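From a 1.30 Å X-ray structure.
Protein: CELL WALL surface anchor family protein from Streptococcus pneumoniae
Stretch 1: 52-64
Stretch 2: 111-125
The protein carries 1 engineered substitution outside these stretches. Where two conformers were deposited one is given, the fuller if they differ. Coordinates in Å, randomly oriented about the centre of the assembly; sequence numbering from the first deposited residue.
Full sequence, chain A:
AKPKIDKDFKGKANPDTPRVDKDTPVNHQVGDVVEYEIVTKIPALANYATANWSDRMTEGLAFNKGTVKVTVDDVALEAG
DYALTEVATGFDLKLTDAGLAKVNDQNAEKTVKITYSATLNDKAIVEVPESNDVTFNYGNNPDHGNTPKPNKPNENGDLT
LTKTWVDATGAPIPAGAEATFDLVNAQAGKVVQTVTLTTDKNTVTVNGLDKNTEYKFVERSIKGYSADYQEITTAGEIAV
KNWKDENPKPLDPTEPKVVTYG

Stretch 1 52-64: NWSDRMTEGLAFN
Stretch 2 (111-125) TVKITYSATLNDKAI

Two modes of contact join these stretches, burying 868 Å² in all. Strand 52-57 runs nearly parallel to strand 111-120 (12°) but 10.6 Å away at closest approach, so only side chains bridge the gap; after a type I turn, Thr-58 to Leu-61, strand 61-63 runs antiparallel to strand 111-120 (141° between directions) and pairs with it directly. Ala-62 N to Thr-119 O and Thr-119 N to Ala-62 O, both 2.8 Å, set the register, flanked by the non-hydrogen-bonded pairs Leu-61/Leu-120 and Phe-63/Ala-118. Asn-64 N to Ser-117 O (3.0 Å) and Asn-121 N to Gly-60 O (2.9 Å) extend the ladder.

Asn-64 (chi1 m), which covers the most surface, has its CA-to-CB bond toward the other stretch, beside hydroxyl-bearing Ser-117 and Thr-119; its amide orientation is left open. Tyr-116 (chi1 p, chi2 91°) spans the gap: its OH lies 2.7 Å from Asp-55 OD2, a weak hydrogen bond, while Met-57 CE, a selenomethionine methyl, packs 3.9 Å from Tyr-116 CE1. Phe-63 (chi1 t) turns its edge to the tyrosine face, centroids 5.8 Å apart, planes at 63°. Trp-53 (m, chi2 -96°) fills the wide gap, taking Ile-114 CD1 over its five-membered ring, 3.8 Å from the centroid, with Trp-53 CH2 3.8 Å from Val-112 CG1; these apolar groups are buried.

In the type I turn Asn-121 to Ala-124, the Asn-121 amide (chi1 p) suits its place by donating and accepting at once: ND2 to Glu-59 O (2.9 Å), OD1 from Lys-123 N (2.8 Å).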

# COMPACT_ATOMS: atom_id res chain seq x y z
N ASN A 52 -3.52 7.78 7.10
CA ASN A 52 -3.21 6.37 7.27
C ASN A 52 -2.20 5.90 6.23
O ASN A 52 -2.35 6.19 5.04
CB ASN A 52 -4.51 5.57 7.13
CG ASN A 52 -4.30 4.07 7.25
OD1 ASN A 52 -4.13 3.54 8.35
ND2 ASN A 52 -4.34 3.37 6.11
N TRP A 53 -1.19 5.15 6.67
CA TRP A 53 -0.23 4.53 5.76
C TRP A 53 -0.38 3.02 5.85
O TRP A 53 -0.45 2.46 6.94
CB TRP A 53 1.21 4.92 6.10
CG TRP A 53 1.53 6.37 5.90
CD1 TRP A 53 2.11 6.94 4.79
CD2 TRP A 53 1.28 7.44 6.82
NE1 TRP A 53 2.24 8.30 4.97
CE2 TRP A 53 1.73 8.63 6.21
CE3 TRP A 53 0.71 7.52 8.10
CZ2 TRP A 53 1.65 9.87 6.83
CZ3 TRP A 53 0.63 8.75 8.72
CH2 TRP A 53 1.10 9.92 8.08
N SER A 54 -0.39 2.36 4.71
CA SER A 54 -0.58 0.92 4.65
C SER A 54 0.52 0.37 3.75
O SER A 54 0.73 0.86 2.64
CB SER A 54 -1.98 0.62 4.09
OG SER A 54 -2.25 -0.77 4.05
N ASP A 55 1.23 -0.66 4.22
CA ASP A 55 2.40 -1.18 3.53
C ASP A 55 2.38 -2.71 3.53
O ASP A 55 2.21 -3.34 4.57
CB ASP A 55 3.64 -0.65 4.26
CG ASP A 55 4.92 -0.85 3.48
OD1 ASP A 55 4.98 -1.61 2.49
OD2 ASP A 55 5.91 -0.21 3.91
N ARG A 56 2.54 -3.32 2.36
CA ARG A 56 2.68 -4.78 2.27
C ARG A 56 3.83 -5.11 1.34
O ARG A 56 4.18 -4.31 0.47
CB ARG A 56 1.40 -5.43 1.75
CG ARG A 56 0.20 -5.28 2.67
CD ARG A 56 0.38 -6.09 3.97
NE ARG A 56 -0.81 -6.09 4.82
CZ ARG A 56 -1.19 -5.09 5.61
NH1 ARG A 56 -0.47 -3.98 5.66
NH2 ARG A 56 -2.28 -5.20 6.35
N MSE A 57 4.43 -6.28 1.51
CA MSE A 57 5.57 -6.62 0.68
C MSE A 57 5.55 -8.07 0.22
O MSE A 57 4.87 -8.92 0.81
CB MSE A 57 6.88 -6.26 1.38
CG MSE A 57 7.10 -6.95 2.72
SE MSE A 57 8.22 -5.85 3.90
CE MSE A 57 6.85 -4.53 4.35
N THR A 58 6.27 -8.35 -0.86
CA THR A 58 6.25 -9.68 -1.47
C THR A 58 7.01 -10.68 -0.60
O THR A 58 7.79 -10.30 0.28
CB THR A 58 6.77 -9.63 -2.91
OG1 THR A 58 8.07 -9.05 -2.93
CG2 THR A 58 5.83 -8.76 -3.76
N GLU A 59 6.76 -11.97 -0.83
CA GLU A 59 7.11 -12.99 0.16
C GLU A 59 8.61 -13.18 0.41
O GLU A 59 9.00 -13.71 1.45
CB GLU A 59 6.45 -14.32 -0.17
CG GLU A 59 6.96 -14.97 -1.43
CD GLU A 59 6.44 -16.39 -1.61
OE1 GLU A 59 5.60 -16.84 -0.80
OE2 GLU A 59 6.86 -17.05 -2.57
N GLY A 60 9.45 -12.74 -0.53
CA GLY A 60 10.90 -12.82 -0.37
C GLY A 60 11.45 -11.78 0.58
O GLY A 60 12.64 -11.81 0.91
N LEU A 61 10.61 -10.85 1.00
CA LEU A 61 10.98 -9.87 2.02
C LEU A 61 10.19 -10.13 3.29
O LEU A 61 8.97 -9.95 3.31
CB LEU A 61 10.71 -8.45 1.54
CG LEU A 61 11.65 -7.88 0.49
CD1 LEU A 61 11.01 -6.68 -0.18
CD2 LEU A 61 13.00 -7.51 1.12
N ALA A 62 10.87 -10.53 4.35
CA ALA A 62 10.22 -10.75 5.64
C ALA A 62 10.19 -9.44 6.41
O ALA A 62 11.23 -8.97 6.88
CB ALA A 62 10.93 -11.82 6.45
N PHE A 63 9.01 -8.86 6.55
CA PHE A 63 8.84 -7.66 7.36
C PHE A 63 9.39 -7.88 8.77
O PHE A 63 9.08 -8.89 9.40
CB PHE A 63 7.36 -7.26 7.43
CG PHE A 63 7.09 -6.12 8.37
CD1 PHE A 63 7.71 -4.89 8.19
CD2 PHE A 63 6.25 -6.29 9.45
CE1 PHE A 63 7.48 -3.84 9.07
CE2 PHE A 63 6.01 -5.24 10.33
CZ PHE A 63 6.63 -4.02 10.14
N ASN A 64 10.22 -6.96 9.26
CA ASN A 64 10.79 -7.09 10.60
C ASN A 64 9.92 -6.39 11.65
O ASN A 64 9.98 -5.16 11.84
CB ASN A 64 12.23 -6.54 10.65
CG ASN A 64 13.20 -7.35 9.81
OD1 ASN A 64 12.99 -8.53 9.56
ND2 ASN A 64 14.28 -6.71 9.37
N THR A 111 6.52 17.23 7.41
CA THR A 111 7.10 16.03 6.83
C THR A 111 7.00 14.86 7.79
O THR A 111 7.59 14.88 8.87
CB THR A 111 8.58 16.25 6.50
OG1 THR A 111 8.69 17.33 5.56
CG2 THR A 111 9.19 15.00 5.90
N VAL A 112 6.26 13.83 7.38
CA VAL A 112 6.17 12.60 8.16
C VAL A 112 7.15 11.59 7.59
O VAL A 112 7.18 11.40 6.38
CB VAL A 112 4.75 11.99 8.12
CG1 VAL A 112 4.67 10.77 9.04
CG2 VAL A 112 3.71 13.02 8.53
N LYS A 113 7.95 10.97 8.44
CA LYS A 113 8.86 9.92 8.00
C LYS A 113 8.62 8.65 8.81
O LYS A 113 8.58 8.67 10.04
CB LYS A 113 10.31 10.38 8.15
CG LYS A 113 11.35 9.34 7.72
CD LYS A 113 12.74 9.96 7.76
CE LYS A 113 13.83 8.94 7.55
NZ LYS A 113 15.16 9.58 7.68
N ILE A 114 8.43 7.55 8.10
CA ILE A 114 8.24 6.25 8.71
C ILE A 114 9.39 5.36 8.26
O ILE A 114 9.66 5.24 7.06
CB ILE A 114 6.91 5.61 8.27
CG1 ILE A 114 5.74 6.50 8.67
CG2 ILE A 114 6.77 4.19 8.85
CD1 ILE A 114 4.42 6.07 8.04
N THR A 115 10.10 4.77 9.21
CA THR A 115 11.21 3.89 8.87
C THR A 115 10.96 2.50 9.44
O THR A 115 10.26 2.33 10.44
CB THR A 115 12.56 4.43 9.40
OG1 THR A 115 12.53 4.49 10.83
CG2 THR A 115 12.83 5.83 8.87
N TYR A 116 11.54 1.50 8.79
CA TYR A 116 11.43 0.10 9.22
C TYR A 116 12.39 -0.73 8.40
O TYR A 116 13.00 -0.23 7.46
CB TYR A 116 10.00 -0.42 9.03
CG TYR A 116 9.60 -0.56 7.58
CD1 TYR A 116 9.79 -1.77 6.90
CD2 TYR A 116 9.04 0.50 6.89
CE1 TYR A 116 9.43 -1.91 5.57
CE2 TYR A 116 8.66 0.37 5.55
CZ TYR A 116 8.87 -0.84 4.90
OH TYR A 116 8.51 -0.98 3.58
N SER A 117 12.52 -2.00 8.74
CA SER A 117 13.36 -2.87 7.94
C SER A 117 12.64 -4.17 7.58
O SER A 117 11.61 -4.51 8.17
CB SER A 117 14.69 -3.16 8.63
OG SER A 117 14.50 -3.87 9.83
N ALA A 118 13.20 -4.87 6.60
CA ALA A 118 12.74 -6.19 6.20
C ALA A 118 13.97 -7.01 5.88
O ALA A 118 15.03 -6.47 5.61
CB ALA A 118 11.83 -6.10 5.00
N THR A 119 13.83 -8.33 5.93
CA THR A 119 14.95 -9.22 5.70
C THR A 119 14.74 -10.00 4.41
O THR A 119 13.68 -10.60 4.23
CB THR A 119 15.09 -10.21 6.86
OG1 THR A 119 15.23 -9.48 8.08
CG2 THR A 119 16.30 -11.11 6.67
N LEU A 120 15.73 -10.01 3.53
CA LEU A 120 15.64 -10.84 2.34
C LEU A 120 15.76 -12.30 2.76
O LEU A 120 16.71 -12.68 3.44
CB LEU A 120 16.73 -10.47 1.32
CG LEU A 120 16.60 -11.11 -0.07
CD1 LEU A 120 15.36 -10.62 -0.78
CD2 LEU A 120 17.84 -10.84 -0.90
N ASN A 121 14.78 -13.12 2.39
CA ASN A 121 14.75 -14.50 2.87
C ASN A 121 14.90 -15.53 1.75
O ASN A 121 14.99 -15.18 0.57
CB ASN A 121 13.48 -14.76 3.68
CG ASN A 121 12.22 -14.63 2.85
OD1 ASN A 121 12.11 -15.23 1.79
ND2 ASN A 121 11.26 -13.82 3.32
N ASP A 122 14.94 -16.81 2.12
CA ASP A 122 15.25 -17.87 1.16
C ASP A 122 14.10 -18.23 0.21
O ASP A 122 14.20 -19.17 -0.57
CB ASP A 122 15.80 -19.13 1.86
CG ASP A 122 14.83 -19.72 2.87
OD1 ASP A 122 13.65 -19.31 2.88
OD2 ASP A 122 15.25 -20.61 3.64
N LYS A 123 13.01 -17.47 0.28
CA LYS A 123 11.93 -17.63 -0.69
C LYS A 123 12.24 -16.82 -1.95
O LYS A 123 11.61 -17.01 -2.98
CB LYS A 123 10.58 -17.19 -0.12
CG LYS A 123 10.15 -17.93 1.13
CD LYS A 123 8.75 -17.52 1.53
CE LYS A 123 8.39 -18.05 2.90
NZ LYS A 123 6.99 -17.68 3.26
N ALA A 124 13.19 -15.90 -1.84
CA ALA A 124 13.61 -15.13 -3.01
C ALA A 124 14.16 -16.07 -4.06
O ALA A 124 14.81 -17.07 -3.74
CB ALA A 124 14.64 -14.09 -2.63
N ILE A 125 13.89 -15.75 -5.32
CA ILE A 125 14.38 -16.53 -6.45
C ILE A 125 15.39 -15.69 -7.21
O ILE A 125 15.16 -14.50 -7.46
CB ILE A 125 13.21 -16.94 -7.37
CG1 ILE A 125 12.28 -17.90 -6.64
CG2 ILE A 125 13.74 -17.55 -8.67
CD1 ILE A 125 11.08 -18.33 -7.44
O HOH W 1 7.55 -14.81 3.52